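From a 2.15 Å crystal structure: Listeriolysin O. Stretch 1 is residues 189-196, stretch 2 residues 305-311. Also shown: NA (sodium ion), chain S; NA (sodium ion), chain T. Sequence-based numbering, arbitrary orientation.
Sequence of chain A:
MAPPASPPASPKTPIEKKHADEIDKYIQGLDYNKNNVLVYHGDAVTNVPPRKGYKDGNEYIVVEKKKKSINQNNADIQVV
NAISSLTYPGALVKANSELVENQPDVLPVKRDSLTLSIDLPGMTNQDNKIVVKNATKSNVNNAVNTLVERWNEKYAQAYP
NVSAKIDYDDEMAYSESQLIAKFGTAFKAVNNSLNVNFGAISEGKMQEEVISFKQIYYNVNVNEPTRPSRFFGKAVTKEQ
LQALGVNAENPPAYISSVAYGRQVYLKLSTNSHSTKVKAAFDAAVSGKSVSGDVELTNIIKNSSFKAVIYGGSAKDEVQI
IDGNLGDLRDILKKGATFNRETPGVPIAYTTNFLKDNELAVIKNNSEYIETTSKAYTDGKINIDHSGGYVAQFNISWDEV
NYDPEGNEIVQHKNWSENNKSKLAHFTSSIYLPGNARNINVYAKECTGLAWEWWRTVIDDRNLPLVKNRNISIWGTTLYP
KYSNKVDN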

# COMPACT_ATOMS: atom_id res chain seq x y z
N ALA A 189 -1.36 -13.15 -6.57
CA ALA A 189 -1.87 -14.29 -5.81
C ALA A 189 -2.67 -13.81 -4.60
O ALA A 189 -3.75 -14.32 -4.32
CB ALA A 189 -0.73 -15.20 -5.38
N VAL A 190 -2.12 -12.83 -3.90
CA VAL A 190 -2.78 -12.26 -2.73
C VAL A 190 -4.08 -11.56 -3.14
O VAL A 190 -5.08 -11.64 -2.43
CB VAL A 190 -1.87 -11.26 -1.99
CG1 VAL A 190 -2.59 -10.64 -0.81
CG2 VAL A 190 -0.60 -11.96 -1.52
N ASN A 191 -4.06 -10.89 -4.29
CA ASN A 191 -5.21 -10.14 -4.76
C ASN A 191 -6.39 -11.02 -5.16
O ASN A 191 -7.51 -10.54 -5.36
CB ASN A 191 -4.83 -9.21 -5.92
CG ASN A 191 -5.87 -8.14 -6.19
OD1 ASN A 191 -6.45 -7.58 -5.26
ND2 ASN A 191 -6.13 -7.86 -7.46
N ASN A 192 -6.15 -12.32 -5.29
CA ASN A 192 -7.23 -13.27 -5.55
C ASN A 192 -8.12 -13.45 -4.33
O ASN A 192 -9.22 -13.99 -4.42
CB ASN A 192 -6.67 -14.63 -6.01
CG ASN A 192 -6.21 -14.61 -7.45
OD1 ASN A 192 -6.69 -13.82 -8.26
ND2 ASN A 192 -5.28 -15.50 -7.78
N SER A 193 -7.64 -12.98 -3.18
CA SER A 193 -8.43 -13.00 -1.95
C SER A 193 -8.88 -11.59 -1.59
O SER A 193 -10.04 -11.36 -1.25
CB SER A 193 -7.63 -13.60 -0.80
OG SER A 193 -7.19 -14.91 -1.13
N LEU A 194 -7.95 -10.64 -1.66
CA LEU A 194 -8.23 -9.25 -1.30
C LEU A 194 -9.22 -8.59 -2.26
O LEU A 194 -10.14 -7.90 -1.83
CB LEU A 194 -6.95 -8.42 -1.24
CG LEU A 194 -5.97 -8.75 -0.12
CD1 LEU A 194 -4.81 -7.76 -0.12
CD2 LEU A 194 -6.68 -8.74 1.23
N ASN A 195 -9.01 -8.81 -3.56
CA ASN A 195 -9.85 -8.23 -4.60
C ASN A 195 -9.95 -6.71 -4.52
O ASN A 195 -11.01 -6.16 -4.24
CB ASN A 195 -11.25 -8.86 -4.58
CG ASN A 195 -11.23 -10.36 -4.78
OD1 ASN A 195 -11.72 -11.12 -3.94
ND2 ASN A 195 -10.67 -10.80 -5.90
N VAL A 196 -8.83 -6.03 -4.76
CA VAL A 196 -8.81 -4.57 -4.76
C VAL A 196 -9.67 -4.02 -5.89
O VAL A 196 -9.50 -4.38 -7.06
CB VAL A 196 -7.37 -4.03 -4.90
CG1 VAL A 196 -7.38 -2.51 -4.96
CG2 VAL A 196 -6.50 -4.53 -3.75
NA NA S . -4.37 -9.01 -9.54
NA NA T . -3.74 -16.91 -0.61
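Stretch 2, residues 305-311: FKAVIYG

Residues Phe305 to Tyr310 of stretch 2 belong to an extended β-strand that begins earlier in the chain; Gly311 follows it with positive phi. The strand runs across the C-terminal end of a helix that enters stretch 1 from earlier in the chain and runs to Leu194. The two N-to-C directions make an angle of 138°, so the strand runs roughly, not strictly, against the helix; the axes come within 8.8 Å. In register, the CA atoms of Leu194 and Lys306 lie 6.5 Å apart, and those of Ser193 and Val308 7.3 Å. Strand alternation then sets the rule of the contact, since Lys306, Val308 and Tyr310 send their CA-to-CB bonds toward the helix while Ala307 points away.

The apolar part centres on Val308, whose CG2 packs 3.7 Å from Leu194 CD2 and also 3.7 Å from Ser193 CB. Leu194 leaves its backbone sideways, but its end comes nearer, bringing CD2 to 3.6 Å from Lys306 O. Farther along, Val190 CG2 meets the edge of the Tyr310 ring, 4.3 Å from Tyr310 CE2.

One hydrogen bond crosses the contact. Lys306, with all four chi angles t, extends fully, and its NZ donates to Ser193 O at 2.6 Å, a carbonyl near the helix C-terminus, where Asn195 departs with positive phi. Beyond the packing, Tyr310 OH binds a sodium ion (chain T) at 2.5 Å.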

# COMPACT_ATOMS: atom_id res chain seq x y z
N PHE A 305 -11.97 -3.62 6.73
CA PHE A 305 -10.68 -4.23 6.41
C PHE A 305 -10.84 -5.69 6.01
O PHE A 305 -11.77 -6.37 6.45
CB PHE A 305 -9.70 -4.11 7.59
CG PHE A 305 -9.96 -5.09 8.71
CD1 PHE A 305 -10.82 -4.76 9.74
CD2 PHE A 305 -9.34 -6.33 8.74
CE1 PHE A 305 -11.06 -5.65 10.77
CE2 PHE A 305 -9.58 -7.22 9.76
CZ PHE A 305 -10.44 -6.88 10.78
N LYS A 306 -9.94 -6.16 5.16
CA LYS A 306 -9.86 -7.57 4.81
C LYS A 306 -8.42 -8.06 4.99
O LYS A 306 -7.48 -7.42 4.51
CB LYS A 306 -10.34 -7.80 3.38
CG LYS A 306 -10.52 -9.27 3.02
CD LYS A 306 -11.19 -9.43 1.67
CE LYS A 306 -11.63 -10.86 1.44
NZ LYS A 306 -12.22 -11.05 0.08
N ALA A 307 -8.26 -9.18 5.68
CA ALA A 307 -6.93 -9.65 6.04
C ALA A 307 -6.66 -11.06 5.53
O ALA A 307 -7.47 -11.96 5.70
CB ALA A 307 -6.75 -9.60 7.55
N VAL A 308 -5.50 -11.23 4.90
CA VAL A 308 -5.01 -12.54 4.50
C VAL A 308 -3.75 -12.85 5.30
O VAL A 308 -2.77 -12.09 5.25
CB VAL A 308 -4.68 -12.59 3.00
CG1 VAL A 308 -4.19 -13.97 2.60
CG2 VAL A 308 -5.91 -12.21 2.18
N ILE A 309 -3.77 -13.95 6.04
CA ILE A 309 -2.69 -14.27 6.97
C ILE A 309 -1.97 -15.57 6.61
O ILE A 309 -2.61 -16.62 6.49
CB ILE A 309 -3.22 -14.37 8.42
CG1 ILE A 309 -4.11 -13.18 8.75
CG2 ILE A 309 -2.07 -14.49 9.41
CD1 ILE A 309 -4.75 -13.25 10.12
N TYR A 310 -0.65 -15.50 6.45
CA TYR A 310 0.16 -16.69 6.19
C TYR A 310 1.13 -16.94 7.34
O TYR A 310 1.68 -16.00 7.92
CB TYR A 310 0.96 -16.53 4.89
CG TYR A 310 0.13 -16.18 3.68
CD1 TYR A 310 -0.90 -17.00 3.25
CD2 TYR A 310 0.41 -15.04 2.94
CE1 TYR A 310 -1.65 -16.69 2.13
CE2 TYR A 310 -0.34 -14.72 1.82
CZ TYR A 310 -1.36 -15.54 1.42
OH TYR A 310 -2.11 -15.23 0.31
N GLY A 311 1.35 -18.21 7.67
CA GLY A 311 2.30 -18.59 8.70
C GLY A 311 1.91 -18.14 10.10
O GLY A 311 2.76 -18.00 10.98
O HOH W 1 -5.02 -11.37 -9.02
O HOH W 2 -5.07 -15.77 -3.02